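Local coordinates for putative uncharacterized protein (Ustilago maydis, PDB 4GNX), which serves as a subunit of replication protein A, binding single-stranded DNA through OB-fold domains, one of which also carries a zinc site, at residues C[398-406]-C[418-429]; C[270-278]-C[289-297]. All coordinates share one frame; numbering follows the deposited sequence.

Overall arrangement
Along the chain, contact 2 comes first. It joins the lead-in 270-274 and the start of helix 275-280 to the opening strand of the last OB fold, 290-310, and closes a short loop of ten residues. The chain then makes strands 341-352 and 355-362, with the zinc site between 310 and 341, and three helices before returning in strand 398-411. Contact 1 closes the hairpin of that strand with 414-426. The two contacts follow one another without nesting or crossing, their centres about 9 Å apart. Strand 290-297 lies beside 398-406, with C404 N to F292 O at 2.8 Å, so both belong to one antiparallel sheet.

Contact 1 (C[398-406]-C[418-429]); sequences RMYMFNCRA and RYTISRAAPVDF. With nucleotides of chain G.
With CG anti to the carbonyl carbon (chi1 -69°), the F402 ring leans across to the outer strand, where CD2 reaches A424 CB at 3.7 Å and the CD1 methyl of I421 at 4.0 Å; the I421 and F402 side chains meet at a slant. On this same face the A406 methyl rests 3.5 Å from Y419 CD2. The other face carries R405 and T420, side by side and pointing the same way, CG to CB 3.9 Å. Beyond T420 the R405 guanidinium reaches out to the DNA, its NH1 3.4 Å from OP1 of DT11 of chain G. Where the outer strand turns its corner, a classic beta bulge sets S422 and R423 opposite N403. N403 O accepts from S422 N at 2.8 Å and from S422 OG, the hydroxyl coming from above the carbonyl plane. At the far end V427 CG2 packs on M399 CG at 3.7 Å, and M399 SD sits at the edge of the F429 ring. Strand 414-426 is the outermost of this OB-fold sheet within the chain: strand 290-310 pairs with the other side of 398-406, while L359 of strand 355-362 and L369 of helix 363-370 pack against the face bearing F402, I421 and A424.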
loop_
_atom_site.group_PDB
_atom_site.type_symbol
_atom_site.label_atom_id
_atom_site.label_comp_id
_atom_site.label_asym_id
_atom_site.label_seq_id
_atom_site.Cartn_x
_atom_site.Cartn_y
_atom_site.Cartn_z
ATOM N N ARG C 398 -2.409 -3.093 17.700
ATOM C CA ARG C 398 -3.229 -3.695 16.645
ATOM C C ARG C 398 -3.340 -2.738 15.487
ATOM O O ARG C 398 -3.386 -1.522 15.693
ATOM C CB ARG C 398 -4.627 -4.030 17.145
ATOM C CG ARG C 398 -4.669 -5.039 18.253
ATOM C CD ARG C 398 -5.734 -6.070 17.935
ATOM N NE ARG C 398 -6.148 -6.746 19.153
ATOM C CZ ARG C 398 -5.820 -7.985 19.460
ATOM N NH1 ARG C 398 -5.085 -8.702 18.619
ATOM N NH2 ARG C 398 -6.243 -8.509 20.601
ATOM N N MET C 399 -3.411 -3.289 14.278
ATOM C CA MET C 399 -3.283 -2.509 13.047
ATOM C C MET C 399 -4.579 -2.398 12.240
ATOM O O MET C 399 -5.274 -3.398 12.001
ATOM C CB MET C 399 -2.191 -3.127 12.186
ATOM C CG MET C 399 -1.544 -2.155 11.225
ATOM S SD MET C 399 -0.053 -2.811 10.453
ATOM C CE MET C 399 0.818 -3.478 11.890
ATOM N N TYR C 400 -4.895 -1.184 11.793
ATOM C CA TYR C 400 -6.164 -0.957 11.085
ATOM C C TYR C 400 -6.038 -0.090 9.867
ATOM O O TYR C 400 -5.185 0.790 9.818
ATOM C CB TYR C 400 -7.206 -0.288 12.006
ATOM C CG TYR C 400 -7.575 -1.107 13.200
ATOM C CD1 TYR C 400 -6.821 -1.058 14.362
ATOM C CD2 TYR C 400 -8.655 -1.945 13.153
ATOM C CE1 TYR C 400 -7.145 -1.826 15.451
ATOM C CE2 TYR C 400 -8.998 -2.720 14.238
ATOM C CZ TYR C 400 -8.242 -2.655 15.382
ATOM O OH TYR C 400 -8.609 -3.431 16.455
ATOM N N MET C 401 -6.909 -0.328 8.893
ATOM C CA MET C 401 -7.208 0.684 7.902
ATOM C C MET C 401 -8.237 1.608 8.508
ATOM O O MET C 401 -9.291 1.162 8.947
ATOM C CB MET C 401 -7.735 0.079 6.610
ATOM C CG MET C 401 -6.668 -0.130 5.532
ATOM S SD MET C 401 -5.759 1.360 5.029
ATOM C CE MET C 401 -7.096 2.554 4.948
ATOM N N PHE C 402 -7.919 2.892 8.557
ATOM C CA PHE C 402 -8.822 3.880 9.123
ATOM C C PHE C 402 -9.359 4.813 8.055
ATOM O O PHE C 402 -8.609 5.432 7.308
ATOM C CB PHE C 402 -8.094 4.736 10.164
ATOM C CG PHE C 402 -7.728 4.014 11.415
ATOM C CD1 PHE C 402 -6.398 3.739 11.697
ATOM C CD2 PHE C 402 -8.702 3.647 12.333
ATOM C CE1 PHE C 402 -6.039 3.080 12.859
ATOM C CE2 PHE C 402 -8.358 2.991 13.500
ATOM C CZ PHE C 402 -7.021 2.709 13.768
ATOM N N ASN C 403 -10.667 4.927 7.999
ATOM C CA ASN C 403 -11.292 5.874 7.110
ATOM C C ASN C 403 -11.713 7.082 7.925
ATOM O O ASN C 403 -12.467 6.967 8.894
ATOM C CB ASN C 403 -12.492 5.237 6.411
ATOM C CG ASN C 403 -12.998 6.080 5.270
ATOM O OD1 ASN C 403 -12.209 6.737 4.593
ATOM N ND2 ASN C 403 -14.314 6.088 5.055
ATOM N N CYS C 404 -11.218 8.247 7.542
ATOM C CA CYS C 404 -11.401 9.428 8.368
ATOM C C CYS C 404 -11.865 10.656 7.630
ATOM O O CYS C 404 -11.628 10.818 6.429
ATOM C CB CYS C 404 -10.099 9.807 9.067
ATOM S SG CYS C 404 -9.216 8.444 9.824
ATOM N N ARG C 405 -12.513 11.527 8.394
ATOM C CA ARG C 405 -12.751 12.902 8.003
ATOM C C ARG C 405 -11.901 13.797 8.909
ATOM O O ARG C 405 -11.554 13.416 10.035
ATOM C CB ARG C 405 -14.242 13.245 8.116
ATOM C CG ARG C 405 -14.984 12.471 9.205
ATOM C CD ARG C 405 -16.479 12.766 9.216
ATOM N NE ARG C 405 -16.754 14.123 9.686
ATOM C CZ ARG C 405 -17.904 14.774 9.512
ATOM N NH1 ARG C 405 -18.923 14.209 8.867
ATOM N NH2 ARG C 405 -18.040 16.010 9.982
ATOM N N ALA C 406 -11.550 14.975 8.406
ATOM C CA ALA C 406 -10.844 15.989 9.195
ATOM C C ALA C 406 -11.549 17.317 9.014
ATOM O O ALA C 406 -11.745 17.764 7.887
ATOM C CB ALA C 406 -9.391 16.098 8.758
ATOM N N ARG C 418 -9.981 18.358 14.154
ATOM C CA ARG C 418 -10.170 17.019 14.686
ATOM C C ARG C 418 -10.257 15.935 13.611
ATOM O O ARG C 418 -10.698 16.171 12.487
ATOM C CB ARG C 418 -11.311 16.956 15.706
ATOM C CG ARG C 418 -11.069 17.879 16.897
ATOM C CD ARG C 418 -11.454 17.283 18.244
ATOM N NE ARG C 418 -12.893 17.081 18.396
ATOM C CZ ARG C 418 -13.481 15.887 18.463
ATOM N NH1 ARG C 418 -12.763 14.770 18.420
ATOM N NH2 ARG C 418 -14.793 15.807 18.582
ATOM N N TYR C 419 -9.771 14.755 13.965
ATOM C CA TYR C 419 -9.766 13.625 13.067
ATOM C C TYR C 419 -10.741 12.568 13.583
ATOM O O TYR C 419 -10.591 12.032 14.690
ATOM C CB TYR C 419 -8.346 13.068 12.936
ATOM C CG TYR C 419 -7.319 14.086 12.460
ATOM C CD1 TYR C 419 -6.330 14.581 13.313
ATOM C CD2 TYR C 419 -7.337 14.554 11.145
ATOM C CE1 TYR C 419 -5.397 15.515 12.867
ATOM C CE2 TYR C 419 -6.414 15.484 10.690
ATOM C CZ TYR C 419 -5.446 15.964 11.547
ATOM O OH TYR C 419 -4.547 16.894 11.058
ATOM N N THR C 420 -11.757 12.284 12.778
ATOM C CA THR C 420 -12.796 11.362 13.180
ATOM C C THR C 420 -12.689 10.078 12.375
ATOM O O THR C 420 -12.402 10.094 11.184
ATOM C CB THR C 420 -14.187 11.978 12.982
ATOM O OG1 THR C 420 -14.155 13.348 13.386
ATOM C CG2 THR C 420 -15.231 11.235 13.809
ATOM N N ILE C 421 -12.905 8.963 13.055
ATOM C CA ILE C 421 -12.973 7.683 12.403
ATOM C C ILE C 421 -14.410 7.479 11.939
ATOM O O ILE C 421 -15.340 7.592 12.726
ATOM C CB ILE C 421 -12.508 6.559 13.352
ATOM C CG1 ILE C 421 -11.018 6.761 13.685
ATOM C CG2 ILE C 421 -12.720 5.201 12.708
ATOM C CD1 ILE C 421 -10.512 6.104 14.956
ATOM N N SER C 422 -14.582 7.224 10.649
ATOM C CA SER C 422 -15.877 6.852 10.112
ATOM C C SER C 422 -15.983 5.327 9.930
ATOM O O SER C 422 -17.025 4.722 10.211
ATOM C CB SER C 422 -16.169 7.617 8.819
ATOM O OG SER C 422 -15.129 7.462 7.881
ATOM N N ARG C 423 -14.908 4.704 9.456
ATOM C CA ARG C 423 -14.796 3.246 9.517
ATOM C C ARG C 423 -13.391 2.848 9.885
ATOM O O ARG C 423 -12.440 3.493 9.485
ATOM C CB ARG C 423 -15.189 2.581 8.196
ATOM C CG ARG C 423 -15.942 1.269 8.389
ATOM C CD ARG C 423 -16.066 0.449 7.108
ATOM N NE ARG C 423 -15.013 -0.572 6.967
ATOM C CZ ARG C 423 -15.102 -1.650 6.183
ATOM N NH1 ARG C 423 -16.204 -1.862 5.461
ATOM N NH2 ARG C 423 -14.097 -2.525 6.121
ATOM N N ALA C 424 -13.270 1.797 10.678
ATOM C CA ALA C 424 -11.982 1.151 10.905
ATOM C C ALA C 424 -12.086 -0.329 10.543
ATOM O O ALA C 424 -12.916 -1.049 11.072
ATOM C CB ALA C 424 -11.538 1.325 12.342
ATOM N N ALA C 425 -11.274 -0.773 9.603
ATOM C CA ALA C 425 -11.251 -2.185 9.242
ATOM C C ALA C 425 -9.909 -2.758 9.646
ATOM O O ALA C 425 -8.896 -2.067 9.556
ATOM C CB ALA C 425 -11.486 -2.360 7.755
ATOM N N PRO C 426 -9.895 -4.015 10.121
ATOM C CA PRO C 426 -8.617 -4.652 10.477
ATOM C C PRO C 426 -7.826 -4.947 9.203
ATOM O O PRO C 426 -8.409 -5.325 8.197
ATOM C CB PRO C 426 -9.058 -5.942 11.160
ATOM C CG PRO C 426 -10.376 -6.252 10.524
ATOM C CD PRO C 426 -11.040 -4.931 10.284
ATOM N N VAL C 427 -6.520 -4.745 9.236
ATOM C CA VAL C 427 -5.690 -4.954 8.047
ATOM C C VAL C 427 -5.778 -6.367 7.457
ATOM O O VAL C 427 -5.704 -7.368 8.184
ATOM C CB VAL C 427 -4.211 -4.635 8.345
ATOM C CG1 VAL C 427 -3.326 -5.006 7.152
ATOM C CG2 VAL C 427 -4.036 -3.162 8.743
ATOM N N ASP C 428 -5.950 -6.436 6.138
ATOM C CA ASP C 428 -5.845 -7.696 5.398
ATOM C C ASP C 428 -4.383 -7.956 4.956
ATOM O O ASP C 428 -3.919 -7.490 3.901
ATOM C CB ASP C 428 -6.790 -7.691 4.206
ATOM C CG ASP C 428 -6.675 -8.947 3.360
ATOM O OD1 ASP C 428 -5.608 -9.604 3.360
ATOM O OD2 ASP C 428 -7.662 -9.279 2.674
ATOM N N PHE C 429 -3.674 -8.725 5.769
ATOM C CA PHE C 429 -2.228 -8.843 5.629
ATOM C C PHE C 429 -1.771 -9.316 4.274
ATOM O O PHE C 429 -0.849 -8.737 3.714
ATOM C CB PHE C 429 -1.630 -9.690 6.752
ATOM C CG PHE C 429 -1.608 -8.975 8.069
ATOM C CD1 PHE C 429 -2.289 -9.484 9.167
ATOM C CD2 PHE C 429 -0.934 -7.760 8.189
ATOM C CE1 PHE C 429 -2.267 -8.814 10.372
ATOM C CE2 PHE C 429 -0.923 -7.070 9.386
ATOM C CZ PHE C 429 -1.592 -7.599 10.479
ATOM P P DT G 11 -21.949 11.523 7.454
ATOM O OP1 DT G 11 -20.965 11.560 8.568
ATOM O OP2 DT G 11 -22.297 10.215 6.843
ATOM O "O5'" DT G 11 -23.312 12.207 7.928
ATOM C "C5'" DT G 11 -23.439 12.919 9.184
ATOM C "C4'" DT G 11 -23.617 11.965 10.346
ATOM O "O4'" DT G 11 -22.634 12.267 11.356
ATOM C "C3'" DT G 11 -24.952 12.056 11.082
ATOM O "O3'" DT G 11 -25.274 10.823 11.753
ATOM C "C2'" DT G 11 -24.711 13.189 12.064
ATOM C "C1'" DT G 11 -23.218 13.075 12.377
ATOM N N1 DT G 11 -22.489 14.348 12.399
ATOM C C2 DT G 11 -21.186 14.335 12.842
ATOM O O2 DT G 11 -20.624 13.326 13.234
ATOM N N3 DT G 11 -20.562 15.558 12.811
ATOM C C4 DT G 11 -21.096 16.760 12.386
ATOM O O4 DT G 11 -20.410 17.779 12.417
ATOM C C5 DT G 11 -22.466 16.696 11.925
ATOM C C7 DT G 11 -23.130 17.947 11.443
ATOM C C6 DT G 11 -23.082 15.508 11.948
ATOM P P DT G 17 -7.343 21.516 25.004
ATOM O OP1 DT G 17 -7.614 22.963 25.208
ATOM O OP2 DT G 17 -6.958 21.027 23.656
ATOM O "O5'" DT G 17 -6.200 21.101 26.035
ATOM C "C5'" DT G 17 -6.438 20.124 27.065
ATOM C "C4'" DT G 17 -6.101 18.738 26.566
ATOM O "O4'" DT G 17 -7.103 18.295 25.621
ATOM C "C3'" DT G 17 -4.753 18.593 25.848
ATOM O "O3'" DT G 17 -4.155 17.359 26.266
ATOM C "C2'" DT G 17 -5.145 18.472 24.384
ATOM C "C1'" DT G 17 -6.449 17.709 24.509
ATOM N N1 DT G 17 -7.373 17.757 23.353
ATOM C C2 DT G 17 -8.637 17.235 23.522
ATOM O O2 DT G 17 -9.027 16.758 24.576
ATOM N N3 DT G 17 -9.439 17.303 22.409
ATOM C C4 DT G 17 -9.106 17.815 21.169
ATOM O O4 DT G 17 -9.933 17.810 20.263
ATOM C C5 DT G 17 -7.760 18.334 21.057
ATOM C C7 DT G 17 -7.311 18.903 19.750
ATOM C C6 DT G 17 -6.970 18.275 22.139
ATOM P P DT G 10 -20.926 14.809 0.483
ATOM O OP1 DT G 10 -22.032 14.160 -0.272
ATOM O OP2 DT G 10 -21.112 16.187 1.006
ATOM O "O5'" DT G 10 -20.576 13.852 1.715
ATOM C "C5'" DT G 10 -21.586 13.450 2.677
ATOM C "C4'" DT G 10 -21.002 13.380 4.073
ATOM O "O4'" DT G 10 -20.406 14.655 4.413
ATOM C "C3'" DT G 10 -21.995 13.082 5.201
ATOM O "O3'" DT G 10 -21.309 12.400 6.261
ATOM C "C2'" DT G 10 -22.357 14.468 5.703
ATOM C "C1'" DT G 10 -21.019 15.178 5.585
ATOM N N1 DT G 10 -21.094 16.646 5.448
ATOM C C2 DT G 10 -21.076 17.405 6.596
ATOM O O2 DT G 10 -21.016 16.921 7.715
ATOM N N3 DT G 10 -21.137 18.761 6.385
ATOM C C4 DT G 10 -21.208 19.417 5.171
ATOM O O4 DT G 10 -21.256 20.642 5.139
ATOM C C5 DT G 10 -21.218 18.558 4.007
ATOM C C7 DT G 10 -21.296 19.177 2.647
ATOM C C6 DT G 10 -21.160 17.234 4.201
#

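Contact 2 (C[270-278]-C[289-297]); sequences AERRTIVQV and PDYFNVRAT. With nucleotides of chain G.
V278 sets its two methyls against the F292 ring, the side chains crossing at about a right angle. CG2 stands over one face, 4.1 Å from the ring centroid and 15° off the normal, a CH-pi contact. F292 holds CG between its backbone N and carbonyl carbon (chi1 60°), which turns the ring toward the helix. V278 CG2 also touches CG2 of V294, and I275 CG1 meets V294 CG1 at 4.1 Å.

Beside this apolar patch the lead-in 270-273 runs along the strand, joined by two backbone bonds. R273 N gives to N293 O at 2.8 Å, and N293 N gives to E271 O at 3.2 Å, where the donor stands 48° out of the carbonyl plane. A270 lays its CB 4.0 Å from Y291 CB. The Y291 ring goes on to the DNA: CD1 lies 3.5 Å from N3 of DT9 of chain G, and OH is 3.1 Å from O4' of DT10 of chain G. An aromatic side chain on a strand meeting a base is a familiar means of binding single-stranded DNA in OB folds, and this strand opens the last such domain of the chain.

Farther along, R272 and R295 bring their guanidinium groups together obliquely. E435 probably offsets the like charges, by a salt bridge to R272 and a long, weak ion pair with R295. What places I275 and V278 is the helix start, where T274 and Q277 form a capping box: T274 N gives to OE1 of Q277 at 2.8 Å, on a lone pair, while the return bond from Q277 N to T274 OG1 is weak. D352 accepts from I275 N and T354 from V276 N, tying the same turn to the end of strand 341-352 and the loop that follows it, and M357 of strand 355-362 packs on both I275 and V278.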
loop_
_atom_site.group_PDB
_atom_site.type_symbol
_atom_site.label_atom_id
_atom_site.label_comp_id
_atom_site.label_asym_id
_atom_site.label_seq_id
_atom_site.Cartn_x
_atom_site.Cartn_y
_atom_site.Cartn_z
ATOM N N ALA C 270 -11.205 9.895 -0.413
ATOM C CA ALA C 270 -10.410 9.397 0.705
ATOM C C ALA C 270 -9.219 8.579 0.203
ATOM O O ALA C 270 -9.105 7.392 0.506
ATOM C CB ALA C 270 -11.257 8.588 1.687
ATOM N N GLU C 271 -8.339 9.229 -0.559
ATOM C CA GLU C 271 -7.071 8.633 -0.986
ATOM C C GLU C 271 -6.253 8.145 0.221
ATOM O O GLU C 271 -6.322 8.757 1.305
ATOM C CB GLU C 271 -6.261 9.663 -1.774
ATOM C CG GLU C 271 -6.857 10.047 -3.122
ATOM C CD GLU C 271 -6.611 8.993 -4.189
ATOM O OE1 GLU C 271 -5.863 8.004 -3.907
ATOM O OE2 GLU C 271 -7.163 9.158 -5.309
ATOM N N ARG C 272 -5.503 7.045 0.053
ATOM C CA ARG C 272 -4.626 6.591 1.135
ATOM C C ARG C 272 -3.508 7.603 1.378
ATOM O O ARG C 272 -2.958 8.173 0.438
ATOM C CB ARG C 272 -4.045 5.194 0.903
ATOM C CG ARG C 272 -4.094 4.346 2.179
ATOM C CD ARG C 272 -2.836 3.522 2.471
ATOM N NE ARG C 272 -2.685 2.248 1.745
ATOM C CZ ARG C 272 -3.651 1.575 1.112
ATOM N NH1 ARG C 272 -4.912 1.999 1.085
ATOM N NH2 ARG C 272 -3.354 0.444 0.485
ATOM N N ARG C 273 -3.199 7.841 2.647
ATOM C CA ARG C 273 -2.199 8.825 3.038
ATOM C C ARG C 273 -1.361 8.288 4.187
ATOM O O ARG C 273 -1.754 7.351 4.860
ATOM C CB ARG C 273 -2.887 10.133 3.461
ATOM C CG ARG C 273 -3.533 10.909 2.324
ATOM C CD ARG C 273 -2.563 11.920 1.751
ATOM N NE ARG C 273 -2.915 12.378 0.404
ATOM C CZ ARG C 273 -2.215 12.092 -0.693
ATOM N NH1 ARG C 273 -1.118 11.341 -0.602
ATOM N NH2 ARG C 273 -2.603 12.563 -1.878
ATOM N N THR C 274 -0.193 8.858 4.405
ATOM C CA THR C 274 0.521 8.586 5.641
ATOM C C THR C 274 0.269 9.759 6.597
ATOM O O THR C 274 -0.132 10.847 6.172
ATOM C CB THR C 274 2.032 8.376 5.416
ATOM O OG1 THR C 274 2.653 9.635 5.101
ATOM C CG2 THR C 274 2.255 7.385 4.286
ATOM N N ILE C 275 0.503 9.533 7.882
ATOM C CA ILE C 275 0.280 10.550 8.895
ATOM C C ILE C 275 1.069 11.843 8.587
ATOM O O ILE C 275 0.578 12.975 8.808
ATOM C CB ILE C 275 0.627 9.994 10.288
ATOM C CG1 ILE C 275 -0.355 8.881 10.665
ATOM C CG2 ILE C 275 0.676 11.104 11.327
ATOM C CD1 ILE C 275 0.106 8.001 11.807
ATOM N N VAL C 276 2.280 11.692 8.055
ATOM C CA VAL C 276 3.038 12.872 7.724
ATOM C C VAL C 276 2.344 13.630 6.590
ATOM O O VAL C 276 2.268 14.862 6.630
ATOM C CB VAL C 276 4.510 12.576 7.412
ATOM C CG1 VAL C 276 4.666 11.801 6.113
ATOM C CG2 VAL C 276 5.287 13.877 7.350
ATOM N N GLN C 277 1.814 12.892 5.611
ATOM C CA GLN C 277 1.124 13.516 4.481
ATOM C C GLN C 277 -0.101 14.277 4.959
ATOM O O GLN C 277 -0.287 15.436 4.595
ATOM C CB GLN C 277 0.731 12.497 3.428
ATOM C CG GLN C 277 1.917 11.961 2.661
ATOM C CD GLN C 277 1.540 10.859 1.711
ATOM O OE1 GLN C 277 0.792 9.945 2.056
ATOM N NE2 GLN C 277 2.064 10.933 0.501
ATOM N N VAL C 278 -0.901 13.640 5.812
ATOM C CA VAL C 278 -2.103 14.262 6.343
ATOM C C VAL C 278 -1.804 15.609 6.972
ATOM O O VAL C 278 -2.468 16.592 6.632
ATOM C CB VAL C 278 -2.826 13.360 7.355
ATOM C CG1 VAL C 278 -4.048 14.072 7.937
ATOM C CG2 VAL C 278 -3.237 12.049 6.688
ATOM N N PRO C 289 -14.293 20.044 4.742
ATOM C CA PRO C 289 -13.639 18.858 5.311
ATOM C C PRO C 289 -12.851 18.075 4.283
ATOM O O PRO C 289 -13.118 18.170 3.085
ATOM C CB PRO C 289 -14.800 18.004 5.826
ATOM C CG PRO C 289 -16.047 18.660 5.342
ATOM C CD PRO C 289 -15.726 20.095 5.078
ATOM N N ASP C 290 -11.876 17.314 4.761
ATOM C CA ASP C 290 -11.114 16.393 3.925
ATOM C C ASP C 290 -11.347 14.953 4.386
ATOM O O ASP C 290 -11.758 14.706 5.521
ATOM C CB ASP C 290 -9.613 16.727 3.971
ATOM C CG ASP C 290 -9.265 18.007 3.217
ATOM O OD1 ASP C 290 -8.854 18.995 3.869
ATOM O OD2 ASP C 290 -9.395 18.020 1.971
ATOM N N TYR C 291 -11.083 14.005 3.501
ATOM C CA TYR C 291 -11.279 12.604 3.813
ATOM C C TYR C 291 -10.042 11.838 3.389
ATOM O O TYR C 291 -9.409 12.180 2.396
ATOM C CB TYR C 291 -12.524 12.065 3.109
ATOM C CG TYR C 291 -13.798 12.757 3.538
ATOM C CD1 TYR C 291 -14.253 13.909 2.873
ATOM C CD2 TYR C 291 -14.558 12.271 4.618
ATOM C CE1 TYR C 291 -15.419 14.548 3.268
ATOM C CE2 TYR C 291 -15.733 12.904 5.014
ATOM C CZ TYR C 291 -16.157 14.041 4.338
ATOM O OH TYR C 291 -17.317 14.679 4.731
ATOM N N PHE C 292 -9.695 10.803 4.149
ATOM C CA PHE C 292 -8.504 10.033 3.870
ATOM C C PHE C 292 -8.555 8.665 4.510
ATOM O O PHE C 292 -9.353 8.423 5.403
ATOM C CB PHE C 292 -7.261 10.785 4.348
ATOM C CG PHE C 292 -7.246 11.068 5.827
ATOM C CD1 PHE C 292 -6.702 10.141 6.730
ATOM C CD2 PHE C 292 -7.755 12.267 6.327
ATOM C CE1 PHE C 292 -6.671 10.413 8.097
ATOM C CE2 PHE C 292 -7.734 12.541 7.691
ATOM C CZ PHE C 292 -7.186 11.619 8.578
ATOM N N ASN C 293 -7.686 7.784 4.018
ATOM C CA ASN C 293 -7.419 6.468 4.592
ATOM C C ASN C 293 -5.997 6.395 5.101
ATOM O O ASN C 293 -5.085 6.884 4.457
ATOM C CB ASN C 293 -7.639 5.380 3.545
ATOM C CG ASN C 293 -9.109 5.096 3.305
ATOM O OD1 ASN C 293 -9.923 5.132 4.238
ATOM N ND2 ASN C 293 -9.467 4.815 2.048
ATOM N N VAL C 294 -5.819 5.789 6.266
ATOM C CA VAL C 294 -4.487 5.577 6.849
ATOM C C VAL C 294 -4.347 4.178 7.467
ATOM O O VAL C 294 -5.167 3.752 8.270
ATOM C CB VAL C 294 -4.132 6.663 7.891
ATOM C CG1 VAL C 294 -2.918 6.280 8.702
ATOM C CG2 VAL C 294 -3.814 7.963 7.206
ATOM N N ARG C 295 -3.312 3.457 7.065
ATOM C CA ARG C 295 -2.923 2.239 7.764
ATOM C C ARG C 295 -2.144 2.707 8.984
ATOM O O ARG C 295 -1.112 3.366 8.829
ATOM C CB ARG C 295 -2.011 1.392 6.883
ATOM C CG ARG C 295 -2.097 -0.087 7.172
ATOM C CD ARG C 295 -0.966 -0.925 6.576
ATOM N NE ARG C 295 -0.711 -0.792 5.134
ATOM C CZ ARG C 295 -1.538 -1.179 4.166
ATOM N NH1 ARG C 295 -2.734 -1.689 4.436
ATOM N NH2 ARG C 295 -1.171 -1.030 2.905
ATOM N N ALA C 296 -2.633 2.413 10.187
ATOM C CA ALA C 296 -1.911 2.783 11.405
ATOM C C ALA C 296 -2.123 1.794 12.529
ATOM O O ALA C 296 -3.044 0.962 12.469
ATOM C CB ALA C 296 -2.278 4.179 11.852
ATOM N N THR C 297 -1.266 1.877 13.543
ATOM C CA THR C 297 -1.321 0.956 14.661
ATOM C C THR C 297 -1.825 1.700 15.867
ATOM O O THR C 297 -1.340 2.800 16.162
ATOM C CB THR C 297 0.062 0.390 15.003
ATOM O OG1 THR C 297 0.571 -0.338 13.877
ATOM C CG2 THR C 297 -0.021 -0.528 16.180
ATOM P P DT G 9 -16.144 18.877 -3.730
ATOM O OP1 DT G 9 -16.531 18.407 -5.088
ATOM O OP2 DT G 9 -16.541 20.235 -3.278
ATOM O "O5'" DT G 9 -16.677 17.832 -2.648
ATOM C "C5'" DT G 9 -18.078 17.503 -2.550
ATOM C "C4'" DT G 9 -18.243 16.081 -2.068
ATOM O "O4'" DT G 9 -16.963 15.403 -2.141
ATOM C "C3'" DT G 9 -18.718 15.933 -0.617
ATOM O "O3'" DT G 9 -19.637 14.834 -0.487
ATOM C "C2'" DT G 9 -17.437 15.611 0.135
ATOM C "C1'" DT G 9 -16.702 14.777 -0.897
ATOM N N1 DT G 9 -15.239 14.661 -0.735
ATOM C C2 DT G 9 -14.717 13.391 -0.651
ATOM O O2 DT G 9 -15.407 12.384 -0.700
ATOM N N3 DT G 9 -13.353 13.340 -0.502
ATOM C C4 DT G 9 -12.480 14.409 -0.429
ATOM O O4 DT G 9 -11.276 14.208 -0.294
ATOM C C5 DT G 9 -13.096 15.715 -0.519
ATOM C C7 DT G 9 -12.231 16.933 -0.448
ATOM C C6 DT G 9 -14.428 15.774 -0.665
ATOM P P DT G 10 -20.926 14.809 0.483
ATOM O OP1 DT G 10 -22.032 14.160 -0.272
ATOM O OP2 DT G 10 -21.112 16.187 1.006
ATOM O "O5'" DT G 10 -20.576 13.852 1.715
ATOM C "C5'" DT G 10 -21.586 13.450 2.677
ATOM C "C4'" DT G 10 -21.002 13.380 4.073
ATOM O "O4'" DT G 10 -20.406 14.655 4.413
ATOM C "C3'" DT G 10 -21.995 13.082 5.201
ATOM O "O3'" DT G 10 -21.309 12.400 6.261
ATOM C "C2'" DT G 10 -22.357 14.468 5.703
ATOM C "C1'" DT G 10 -21.019 15.178 5.585
ATOM N N1 DT G 10 -21.094 16.646 5.448
ATOM C C2 DT G 10 -21.076 17.405 6.596
ATOM O O2 DT G 10 -21.016 16.921 7.715
ATOM N N3 DT G 10 -21.137 18.761 6.385
ATOM C C4 DT G 10 -21.208 19.417 5.171
ATOM O O4 DT G 10 -21.256 20.642 5.139
ATOM C C5 DT G 10 -21.218 18.558 4.007
ATOM C C7 DT G 10 -21.296 19.177 2.647
ATOM C C6 DT G 10 -21.160 17.234 4.201
#